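Local coordinates for protein alpha-1,2-mannosidase (Bacteroides thetaiotaomicron, PDB 2WW2) that hydrolyses alpha-mannosidic linkages with inversion of anomeric configuration, as a calcium-dependent enzyme of glycoside hydrolase family 92, at residues A[339-342]-A[343-347]; A[347-350]-A[351-355]; A[434-438]-A[439-443]; A[588-591]-A[592-595]. All blocks are in the same frame, centred on the assembly; numbering follows the deposited sequence.

Followed from the N terminus, all four contacts are local, each joining residues a few positions apart, so they run in series without nesting or crossing and none closes a long loop. Interaction 1 is the last turns of helix 338-345; interaction 2 starts on Pro347, the last residue of interaction 1, and forms the opening turns of helix 347-364, so the two touch and together make the corner between these helices. Interaction 3, a turn between helices 427-433 and 444-465, lies on the periphery, its centre about 34 Å from the centres of both. Interaction 4 precedes helix 600-613, its centre about 21 Å from that of interaction 1. All belong to the family 92 catalytic region.

Interaction 1: A[339-342]-A[343-347]; sequences HPLF and TLLYP
Leu341 and Leu345, one helical turn apart, meet through a single methyl each, CD1 against CD1 at 3.8 Å, their side chains slanting past one another. Leu341 sends its CG opposite the backbone N (chi1 -171°), which carries its branched end along the helix toward Leu345, and also packs against Val636, Phe637 and Met640 of helix 632-640. The second bump is aromatic. Tyr346 presents CD2 to the rim of the Phe342 ring, near that ring's plane and 4.1 Å from CD1, while CE1 of His339 lies in the plane at another part of the rim. Trp36 meets Phe342 edge-to-face, and Tyr346 OH reaches out to the carbonyl of Tyr270. Here helix 338-345 comes to its end in the catalytic domain, an (α/α)6 barrel in this family, and Tyr346 is at once the first residue to leave helical geometry and the N-cap position of the next helix. On the polar side, Thr343 OG1 folds back onto Pro340 O at 2.7 Å, tilted 20° from the carbonyl plane, and is also bonded to Lys394 NZ. Leu341 O takes two N-H groups, Leu345 N almost straight on at 2.9 Å and Leu344 N from above the carbonyl plane. The chemistry implies that Pro340 O and Leu341 O are satisfied locally, Arg273 takes Leu345 O, and the apolar side chains pack against neighbouring helices and loops.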
loop_
_atom_site.group_PDB
_atom_site.type_symbol
_atom_site.label_atom_id
_atom_site.label_comp_id
_atom_site.label_asym_id
_atom_site.label_seq_id
_atom_site.Cartn_x
_atom_site.Cartn_y
_atom_site.Cartn_z
ATOM N N HIS A 339 -1.553 -33.277 10.614
ATOM C CA HIS A 339 -1.233 -34.485 11.380
ATOM C C HIS A 339 -1.811 -34.472 12.785
ATOM O O HIS A 339 -2.267 -35.502 13.259
ATOM C CB HIS A 339 0.268 -34.786 11.328
ATOM C CG HIS A 339 0.684 -35.309 9.995
ATOM N ND1 HIS A 339 0.495 -36.627 9.630
ATOM C CD2 HIS A 339 1.171 -34.676 8.898
ATOM C CE1 HIS A 339 0.903 -36.797 8.384
ATOM N NE2 HIS A 339 1.319 -35.631 7.917
ATOM N N PRO A 340 -1.814 -33.301 13.456
ATOM C CA PRO A 340 -2.519 -33.281 14.741
ATOM C C PRO A 340 -3.987 -33.666 14.617
ATOM O O PRO A 340 -4.515 -34.343 15.501
ATOM C CB PRO A 340 -2.373 -31.838 15.197
ATOM C CG PRO A 340 -0.957 -31.453 14.644
ATOM C CD PRO A 340 -0.937 -32.126 13.274
ATOM N N LEU A 341 -4.660 -33.242 13.544
ATOM C CA LEU A 341 -6.037 -33.696 13.357
ATOM C C LEU A 341 -6.073 -35.229 13.263
ATOM O O LEU A 341 -6.958 -35.868 13.846
ATOM C CB LEU A 341 -6.691 -33.056 12.111
ATOM C CG LEU A 341 -8.203 -33.314 11.984
ATOM C CD1 LEU A 341 -8.981 -32.582 13.071
ATOM C CD2 LEU A 341 -8.787 -32.936 10.578
ATOM N N PHE A 342 -5.135 -35.830 12.527
ATOM C CA PHE A 342 -5.089 -37.291 12.460
ATOM C C PHE A 342 -4.900 -37.903 13.855
ATOM O O PHE A 342 -5.589 -38.856 14.215
ATOM C CB PHE A 342 -3.981 -37.824 11.505
ATOM C CG PHE A 342 -4.097 -37.340 10.075
ATOM C CD1 PHE A 342 -5.338 -36.986 9.524
ATOM C CD2 PHE A 342 -2.960 -37.253 9.270
ATOM C CE1 PHE A 342 -5.429 -36.539 8.188
ATOM C CE2 PHE A 342 -3.045 -36.795 7.947
ATOM C CZ PHE A 342 -4.286 -36.436 7.407
ATOM N N THR A 343 -3.985 -37.364 14.652
ATOM C CA THR A 343 -3.733 -37.981 15.962
ATOM C C THR A 343 -4.992 -38.001 16.804
ATOM O O THR A 343 -5.121 -38.836 17.693
ATOM C CB THR A 343 -2.616 -37.254 16.785
ATOM O OG1 THR A 343 -3.041 -35.922 17.084
ATOM C CG2 THR A 343 -1.288 -37.217 16.005
ATOM N N LEU A 344 -5.916 -37.075 16.542
ATOM C CA LEU A 344 -7.127 -36.960 17.357
ATOM C C LEU A 344 -8.260 -37.819 16.793
ATOM O O LEU A 344 -8.815 -38.675 17.484
ATOM C CB LEU A 344 -7.584 -35.489 17.425
ATOM C CG LEU A 344 -8.862 -35.184 18.229
ATOM C CD1 LEU A 344 -8.738 -35.724 19.655
ATOM C CD2 LEU A 344 -9.167 -33.670 18.228
ATOM N N LEU A 345 -8.599 -37.566 15.531
ATOM C CA LEU A 345 -9.775 -38.177 14.918
ATOM C C LEU A 345 -9.489 -39.420 14.053
ATOM O O LEU A 345 -10.390 -40.232 13.824
ATOM C CB LEU A 345 -10.510 -37.142 14.082
ATOM C CG LEU A 345 -11.338 -36.103 14.849
ATOM C CD1 LEU A 345 -11.803 -35.055 13.875
ATOM C CD2 LEU A 345 -12.548 -36.743 15.512
ATOM N N TYR A 346 -8.248 -39.550 13.582
ATOM C CA TYR A 346 -7.847 -40.649 12.701
ATOM C C TYR A 346 -6.518 -41.266 13.150
ATOM O O TYR A 346 -5.580 -41.385 12.354
ATOM C CB TYR A 346 -7.764 -40.149 11.247
ATOM C CG TYR A 346 -8.989 -39.343 10.835
ATOM C CD1 TYR A 346 -10.138 -39.988 10.366
ATOM C CD2 TYR A 346 -9.012 -37.959 10.944
ATOM C CE1 TYR A 346 -11.281 -39.260 10.015
ATOM C CE2 TYR A 346 -10.152 -37.219 10.593
ATOM C CZ TYR A 346 -11.279 -37.893 10.116
ATOM O OH TYR A 346 -12.413 -37.191 9.756
ATOM N N PRO A 347 -6.426 -41.677 14.430
ATOM C CA PRO A 347 -5.108 -42.055 14.952
ATOM C C PRO A 347 -4.585 -43.351 14.322
ATOM O O PRO A 347 -3.387 -43.616 14.387
ATOM C CB PRO A 347 -5.359 -42.232 16.465
ATOM C CG PRO A 347 -6.804 -42.570 16.570
ATOM C CD PRO A 347 -7.463 -41.738 15.468
#

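Interaction 2: A[347-350]-A[351-355]; sequences PEVS and ERVTQ
Ser350 O is gripped twice by one residue: Thr354 N reaches it at 2.9 Å, and Thr354 OG1 at 2.8 Å. This is the classic threonine-to-carbonyl bond of an alpha-helix, here in the opening turns of helix 347-364, which follows helix 338-345 within the catalytic domain. The hydroxyl can fold back because OG1 sits between the backbone N and the carbonyl carbon (chi1 53°), the crowded position. Ser350, in turn, packs against Phe342 and Thr343 of the preceding helix. Regular backbone bonds from Glu351 N to Pro347 O and from Val353 N to Val349 O hold the neighbouring turns. On the buried side Val349 CG1 touches Val353 CG2 at 3.9 Å, and Val353 packs on to Leu387 of helix 383-393. Arg352, bent at chi3, lays its guanidinium flat over the carbonyl of Glu348, whose O stands 3.6 Å above the centre of the plane, and NH2 comes 4.0 Å from Val349 CG2. The two charged ends pair elsewhere: Arg352 NE bonds Tyr326 OH, and the Glu348 carboxylate forms a salt bridge with Arg273. A leucine in place of Arg352 would probably leave Tyr326 OH without this donor and strip the flat cover from Glu348 O. That same carbonyl O has a second partner in a water, which donates one hydrogen to Glu348 O and the other to Glu351 OE1, each bond 2.8 Å long.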
loop_
_atom_site.group_PDB
_atom_site.type_symbol
_atom_site.label_atom_id
_atom_site.label_comp_id
_atom_site.label_asym_id
_atom_site.label_seq_id
_atom_site.Cartn_x
_atom_site.Cartn_y
_atom_site.Cartn_z
ATOM N N PRO A 347 -6.426 -41.677 14.430
ATOM C CA PRO A 347 -5.108 -42.055 14.952
ATOM C C PRO A 347 -4.585 -43.351 14.322
ATOM O O PRO A 347 -3.387 -43.616 14.387
ATOM C CB PRO A 347 -5.359 -42.232 16.465
ATOM C CG PRO A 347 -6.804 -42.570 16.570
ATOM C CD PRO A 347 -7.463 -41.738 15.468
ATOM N N GLU A 348 -5.465 -44.146 13.711
ATOM C CA GLU A 348 -4.998 -45.357 13.030
ATOM C C GLU A 348 -4.122 -44.937 11.854
ATOM O O GLU A 348 -3.213 -45.674 11.444
ATOM C CB GLU A 348 -6.161 -46.269 12.568
ATOM C CG GLU A 348 -6.967 -45.750 11.386
ATOM C CD GLU A 348 -8.120 -44.821 11.783
ATOM O OE1 GLU A 348 -8.085 -44.185 12.862
ATOM O OE2 GLU A 348 -9.077 -44.737 11.007
ATOM N N VAL A 349 -4.386 -43.744 11.316
ATOM C CA VAL A 349 -3.537 -43.231 10.243
ATOM C C VAL A 349 -2.165 -42.815 10.783
ATOM O O VAL A 349 -1.131 -43.224 10.240
ATOM C CB VAL A 349 -4.210 -42.085 9.486
ATOM C CG1 VAL A 349 -3.278 -41.574 8.359
ATOM C CG2 VAL A 349 -5.541 -42.597 8.906
ATOM N N SER A 350 -2.154 -42.062 11.884
ATOM C CA SER A 350 -0.882 -41.631 12.484
ATOM C C SER A 350 -0.044 -42.830 12.921
ATOM O O SER A 350 1.195 -42.782 12.878
ATOM C CB SER A 350 -1.129 -40.703 13.678
ATOM O OG SER A 350 -1.994 -39.631 13.316
ATOM N N GLU A 351 -0.706 -43.896 13.369
ATOM C CA GLU A 351 0.024 -45.121 13.743
ATOM C C GLU A 351 0.889 -45.620 12.577
ATOM O O GLU A 351 2.028 -46.053 12.783
ATOM C CB GLU A 351 -0.929 -46.242 14.205
ATOM C CG GLU A 351 -1.550 -46.000 15.584
ATOM C CD GLU A 351 -2.589 -47.039 15.978
ATOM O OE1 GLU A 351 -2.993 -47.867 15.138
ATOM O OE2 GLU A 351 -3.003 -47.026 17.145
ATOM N N ARG A 352 0.336 -45.594 11.364
ATOM C CA ARG A 352 1.053 -46.088 10.181
ATOM C C ARG A 352 2.016 -45.032 9.607
ATOM O O ARG A 352 3.116 -45.370 9.128
ATOM C CB ARG A 352 0.064 -46.553 9.101
ATOM C CG ARG A 352 -0.882 -47.664 9.569
ATOM C CD ARG A 352 -1.744 -48.202 8.428
ATOM N NE ARG A 352 -2.720 -47.220 7.964
ATOM C CZ ARG A 352 -4.016 -47.259 8.268
ATOM N NH1 ARG A 352 -4.484 -48.223 9.052
ATOM N NH2 ARG A 352 -4.845 -46.330 7.803
ATOM N N VAL A 353 1.608 -43.762 9.664
ATOM C CA VAL A 353 2.451 -42.669 9.166
ATOM C C VAL A 353 3.740 -42.585 9.962
ATOM O O VAL A 353 4.839 -42.402 9.393
ATOM C CB VAL A 353 1.724 -41.307 9.241
ATOM C CG1 VAL A 353 2.724 -40.154 9.049
ATOM C CG2 VAL A 353 0.625 -41.234 8.177
ATOM N N THR A 354 3.632 -42.719 11.282
ATOM C CA THR A 354 4.846 -42.629 12.112
ATOM C C THR A 354 5.782 -43.792 11.815
ATOM O O THR A 354 6.995 -43.584 11.652
ATOM C CB THR A 354 4.543 -42.528 13.634
ATOM O OG1 THR A 354 3.678 -43.600 14.009
ATOM C CG2 THR A 354 3.845 -41.178 13.948
ATOM N N GLN A 355 5.233 -45.002 11.696
ATOM C CA GLN A 355 6.055 -46.146 11.265
ATOM C C GLN A 355 6.739 -45.894 9.915
ATOM O O GLN A 355 7.892 -46.287 9.709
ATOM C CB GLN A 355 5.212 -47.414 11.094
ATOM C CG GLN A 355 4.897 -48.225 12.331
ATOM C CD GLN A 355 3.845 -49.285 12.014
ATOM O OE1 GLN A 355 2.634 -49.104 12.285
ATOM N NE2 GLN A 355 4.283 -50.365 11.369
HETATM O O HOH W 1 -3.197 -48.353 12.371
#

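Interaction 3: A[434-438]-A[439-443]; sequences GYVPY and PEVPE
Pro439 stands over the Tyr438 ring, its CA 3.4 Å from the ring centroid and only 18° off the normal, so the contact is a CH-pi interaction on the face. Its CB lies over the same ring near the rim, 3.8 Å from Tyr438 CE2, and the two side chains cross at about a right angle. Tyr438 holds CG opposite its backbone N (chi1 -179°), which brings the ring back beneath the proline. The edge of that ring is met by another group: Val441 O lies near its plane, 3.4 Å from CD1. The peptide bond before Pro439 is cis, and residues 437-440 form a type VI turn, the reversal in the loop between helices 427-433 and 444-465; one residue beyond the turn, Val441 N bonds Pro437 O at 2.9 Å, in the carbonyl plane. On the inner side Val436 points CG1 at Val441 CB, 3.5 Å away and again roughly perpendicular, with Tyr430 and Tyr451 from the flanking helices packed on Val436. Glu440 bends at chi2 and crosses Pro437, its OE1 3.5 Å from Pro437 CB, while OE2 accepts from Ala497 N.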
loop_
_atom_site.group_PDB
_atom_site.type_symbol
_atom_site.label_atom_id
_atom_site.label_comp_id
_atom_site.label_asym_id
_atom_site.label_seq_id
_atom_site.Cartn_x
_atom_site.Cartn_y
_atom_site.Cartn_z
ATOM N N GLY A 434 24.545 -21.037 18.111
ATOM C CA GLY A 434 23.219 -20.846 18.702
ATOM C C GLY A 434 22.192 -20.339 17.699
ATOM O O GLY A 434 21.034 -20.048 18.059
ATOM N N TYR A 435 22.608 -20.221 16.436
ATOM C CA TYR A 435 21.701 -19.787 15.359
ATOM C C TYR A 435 22.369 -20.120 14.039
ATOM O O TYR A 435 23.587 -20.350 13.997
ATOM C CB TYR A 435 21.403 -18.275 15.432
ATOM C CG TYR A 435 22.642 -17.421 15.236
ATOM C CD1 TYR A 435 23.053 -17.029 13.962
ATOM C CD2 TYR A 435 23.420 -17.034 16.326
ATOM C CE1 TYR A 435 24.199 -16.273 13.786
ATOM C CE2 TYR A 435 24.561 -16.273 16.155
ATOM C CZ TYR A 435 24.948 -15.897 14.888
ATOM O OH TYR A 435 26.097 -15.136 14.720
ATOM N N VAL A 436 21.583 -20.142 12.965
ATOM C CA VAL A 436 22.123 -20.307 11.625
ATOM C C VAL A 436 22.382 -18.919 11.027
ATOM O O VAL A 436 21.482 -18.060 11.056
ATOM C CB VAL A 436 21.152 -21.077 10.698
ATOM C CG1 VAL A 436 21.802 -21.339 9.345
ATOM C CG2 VAL A 436 20.699 -22.388 11.358
ATOM N N PRO A 437 23.610 -18.691 10.499
ATOM C CA PRO A 437 23.955 -17.347 10.030
ATOM C C PRO A 437 23.610 -17.114 8.561
ATOM O O PRO A 437 23.641 -18.045 7.749
ATOM C CB PRO A 437 25.472 -17.293 10.232
ATOM C CG PRO A 437 25.910 -18.717 9.934
ATOM C CD PRO A 437 24.802 -19.565 10.587
ATOM N N TYR A 438 23.264 -15.864 8.247
ATOM C CA TYR A 438 23.001 -15.401 6.877
ATOM C C TYR A 438 24.022 -14.286 6.618
ATOM O O TYR A 438 24.298 -13.509 7.505
ATOM C CB TYR A 438 21.564 -14.858 6.772
ATOM C CG TYR A 438 21.204 -14.376 5.380
ATOM C CD1 TYR A 438 20.704 -15.260 4.425
ATOM C CD2 TYR A 438 21.395 -13.053 5.012
ATOM C CE1 TYR A 438 20.394 -14.833 3.147
ATOM C CE2 TYR A 438 21.095 -12.609 3.713
ATOM C CZ TYR A 438 20.597 -13.503 2.801
ATOM O OH TYR A 438 20.294 -13.082 1.534
ATOM N N PRO A 439 24.562 -14.177 5.387
ATOM C CA PRO A 439 24.194 -14.847 4.147
ATOM C C PRO A 439 24.865 -16.207 3.949
ATOM O O PRO A 439 24.728 -16.798 2.881
ATOM C CB PRO A 439 24.671 -13.858 3.074
ATOM C CG PRO A 439 25.927 -13.233 3.704
ATOM C CD PRO A 439 25.708 -13.263 5.208
ATOM N N GLU A 440 25.577 -16.704 4.958
ATOM C CA GLU A 440 26.220 -18.017 4.864
ATOM C C GLU A 440 25.254 -19.141 4.494
ATOM O O GLU A 440 25.614 -20.057 3.762
ATOM C CB GLU A 440 26.909 -18.368 6.177
ATOM C CG GLU A 440 28.153 -17.522 6.472
ATOM C CD GLU A 440 27.834 -16.214 7.177
ATOM O OE1 GLU A 440 26.638 -15.867 7.292
ATOM O OE2 GLU A 440 28.787 -15.531 7.618
ATOM N N VAL A 441 24.034 -19.089 5.025
ATOM C CA VAL A 441 23.032 -20.113 4.723
ATOM C C VAL A 441 21.737 -19.425 4.315
ATOM O O VAL A 441 21.255 -18.553 5.029
ATOM C CB VAL A 441 22.768 -21.017 5.964
ATOM C CG1 VAL A 441 21.723 -22.085 5.646
ATOM C CG2 VAL A 441 24.064 -21.663 6.465
ATOM N N PRO A 442 21.178 -19.790 3.150
ATOM C CA PRO A 442 19.894 -19.223 2.730
ATOM C C PRO A 442 18.799 -19.448 3.771
ATOM O O PRO A 442 18.738 -20.520 4.375
ATOM C CB PRO A 442 19.546 -20.023 1.468
ATOM C CG PRO A 442 20.870 -20.464 0.925
ATOM C CD PRO A 442 21.761 -20.680 2.134
ATOM N N GLU A 443 17.947 -18.450 3.983
ATOM C CA GLU A 443 16.784 -18.624 4.851
ATOM C C GLU A 443 17.140 -18.969 6.306
ATOM O O GLU A 443 16.384 -19.625 7.011
ATOM C CB GLU A 443 15.833 -19.660 4.230
ATOM C CG GLU A 443 15.340 -19.192 2.865
ATOM C CD GLU A 443 14.616 -20.266 2.062
ATOM O OE1 GLU A 443 13.832 -21.060 2.626
ATOM O OE2 GLU A 443 14.819 -20.289 0.832
#

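Interaction 4: A[588-591]-A[592-595]; sequences QHAI and YLYD
Leu593 and His589 form the main side-chain contact, van der Waals packing of leucine methyls against the imidazole: Leu593 CD1 stands 3.7 Å from His589 NE2, and Leu593 CD2 3.8 Å from His589 CD2. His589 turns its CG between the backbone N and the carbonyl carbon (chi1 72°), which brings the ring forward, alongside the leucine four residues on. Ala590 CB adds an apolar touch at 4.2 Å from Leu593 CD1. With alanine in place of this leucine, both methyls go, which is likely to open a gap and leave the ring freer to turn. Among backbone bonds, Tyr592 N reaches His589 O at 3.0 Å and Leu593 N reaches Ala590 O at 2.9 Å, both i to i+3, the pattern of 3-10 turns, which leads on through Asp595 N to Tyr592 O ahead of helix 600-613. Both donors sit above the carbonyl planes. Carbonyl-to-ring approaches make a third kind: Ile591 O lies near the plane at the edge of the Tyr594 ring, 3.4 Å from CD2, and also accepts from Thr603 OG1, while His589 O lies in plane at the edge of Tyr592. The tyrosine hydroxyls pair farther out, Tyr592 with Ser638 and Tyr594 with Asp548.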
loop_
_atom_site.group_PDB
_atom_site.type_symbol
_atom_site.label_atom_id
_atom_site.label_comp_id
_atom_site.label_asym_id
_atom_site.label_seq_id
_atom_site.Cartn_x
_atom_site.Cartn_y
_atom_site.Cartn_z
ATOM N N GLN A 588 0.113 -18.903 11.434
ATOM C CA GLN A 588 -1.150 -19.673 11.466
ATOM C C GLN A 588 -1.726 -19.814 12.892
ATOM O O GLN A 588 -2.933 -19.826 13.084
ATOM C CB GLN A 588 -0.962 -21.069 10.857
ATOM C CG GLN A 588 -0.890 -21.057 9.334
ATOM C CD GLN A 588 -0.583 -22.433 8.736
ATOM O OE1 GLN A 588 -0.545 -23.445 9.450
ATOM N NE2 GLN A 588 -0.376 -22.471 7.423
ATOM N N HIS A 589 -0.848 -19.928 13.878
ATOM C CA HIS A 589 -1.260 -20.098 15.278
ATOM C C HIS A 589 -1.515 -18.771 15.994
ATOM O O HIS A 589 -2.015 -18.758 17.113
ATOM C CB HIS A 589 -0.156 -20.821 16.039
ATOM C CG HIS A 589 1.047 -19.962 16.282
ATOM N ND1 HIS A 589 1.910 -19.589 15.275
ATOM C CD2 HIS A 589 1.504 -19.366 17.408
ATOM C CE1 HIS A 589 2.860 -18.813 15.772
ATOM N NE2 HIS A 589 2.633 -18.660 17.064
ATOM N N ALA A 590 -1.174 -17.649 15.360
ATOM C CA ALA A 590 -1.026 -16.399 16.123
ATOM C C ALA A 590 -2.321 -15.878 16.752
ATOM O O ALA A 590 -2.299 -15.306 17.842
ATOM C CB ALA A 590 -0.351 -15.316 15.274
ATOM N N ILE A 591 -3.452 -16.065 16.082
ATOM C CA ILE A 591 -4.713 -15.618 16.673
ATOM C C ILE A 591 -4.975 -16.256 18.037
ATOM O O ILE A 591 -5.634 -15.656 18.891
ATOM C CB ILE A 591 -5.921 -15.880 15.756
ATOM C CG1 ILE A 591 -5.918 -14.863 14.631
ATOM C CG2 ILE A 591 -7.214 -15.703 16.543
ATOM C CD1 ILE A 591 -7.133 -14.983 13.684
ATOM N N TYR A 592 -4.427 -17.451 18.258
ATOM C CA TYR A 592 -4.668 -18.160 19.515
ATOM C C TYR A 592 -3.756 -17.678 20.631
ATOM O O TYR A 592 -3.921 -18.105 21.775
ATOM C CB TYR A 592 -4.500 -19.677 19.341
ATOM C CG TYR A 592 -5.650 -20.308 18.571
ATOM C CD1 TYR A 592 -6.806 -20.726 19.235
ATOM C CD2 TYR A 592 -5.592 -20.448 17.189
ATOM C CE1 TYR A 592 -7.874 -21.285 18.545
ATOM C CE2 TYR A 592 -6.666 -20.997 16.475
ATOM C CZ TYR A 592 -7.805 -21.405 17.171
ATOM O OH TYR A 592 -8.868 -21.967 16.487
ATOM N N LEU A 593 -2.803 -16.804 20.321
ATOM C CA LEU A 593 -1.808 -16.405 21.334
ATOM C C LEU A 593 -2.427 -15.568 22.459
ATOM O O LEU A 593 -1.896 -15.520 23.560
ATOM C CB LEU A 593 -0.609 -15.694 20.693
ATOM C CG LEU A 593 0.321 -16.596 19.868
ATOM C CD1 LEU A 593 1.375 -15.772 19.093
ATOM C CD2 LEU A 593 1.004 -17.595 20.762
ATOM N N TYR A 594 -3.551 -14.910 22.197
ATOM C CA TYR A 594 -4.220 -14.176 23.273
ATOM C C TYR A 594 -4.595 -15.094 24.442
ATOM O O TYR A 594 -4.736 -14.612 25.557
ATOM C CB TYR A 594 -5.469 -13.477 22.795
ATOM C CG TYR A 594 -5.280 -12.380 21.753
ATOM C CD1 TYR A 594 -4.858 -11.101 22.118
ATOM C CD2 TYR A 594 -5.606 -12.607 20.424
ATOM C CE1 TYR A 594 -4.743 -10.084 21.174
ATOM C CE2 TYR A 594 -5.479 -11.598 19.459
ATOM C CZ TYR A 594 -5.049 -10.348 19.841
ATOM O OH TYR A 594 -4.941 -9.353 18.890
ATOM N N ASP A 595 -4.757 -16.392 24.176
ATOM C CA ASP A 595 -5.085 -17.397 25.213
ATOM C C ASP A 595 -3.978 -17.558 26.242
ATOM O O ASP A 595 -4.217 -18.069 27.343
ATOM C CB ASP A 595 -5.298 -18.785 24.598
ATOM C CG ASP A 595 -6.692 -18.991 23.996
ATOM O OD1 ASP A 595 -7.613 -18.191 24.243
ATOM O OD2 ASP A 595 -6.874 -20.012 23.285
#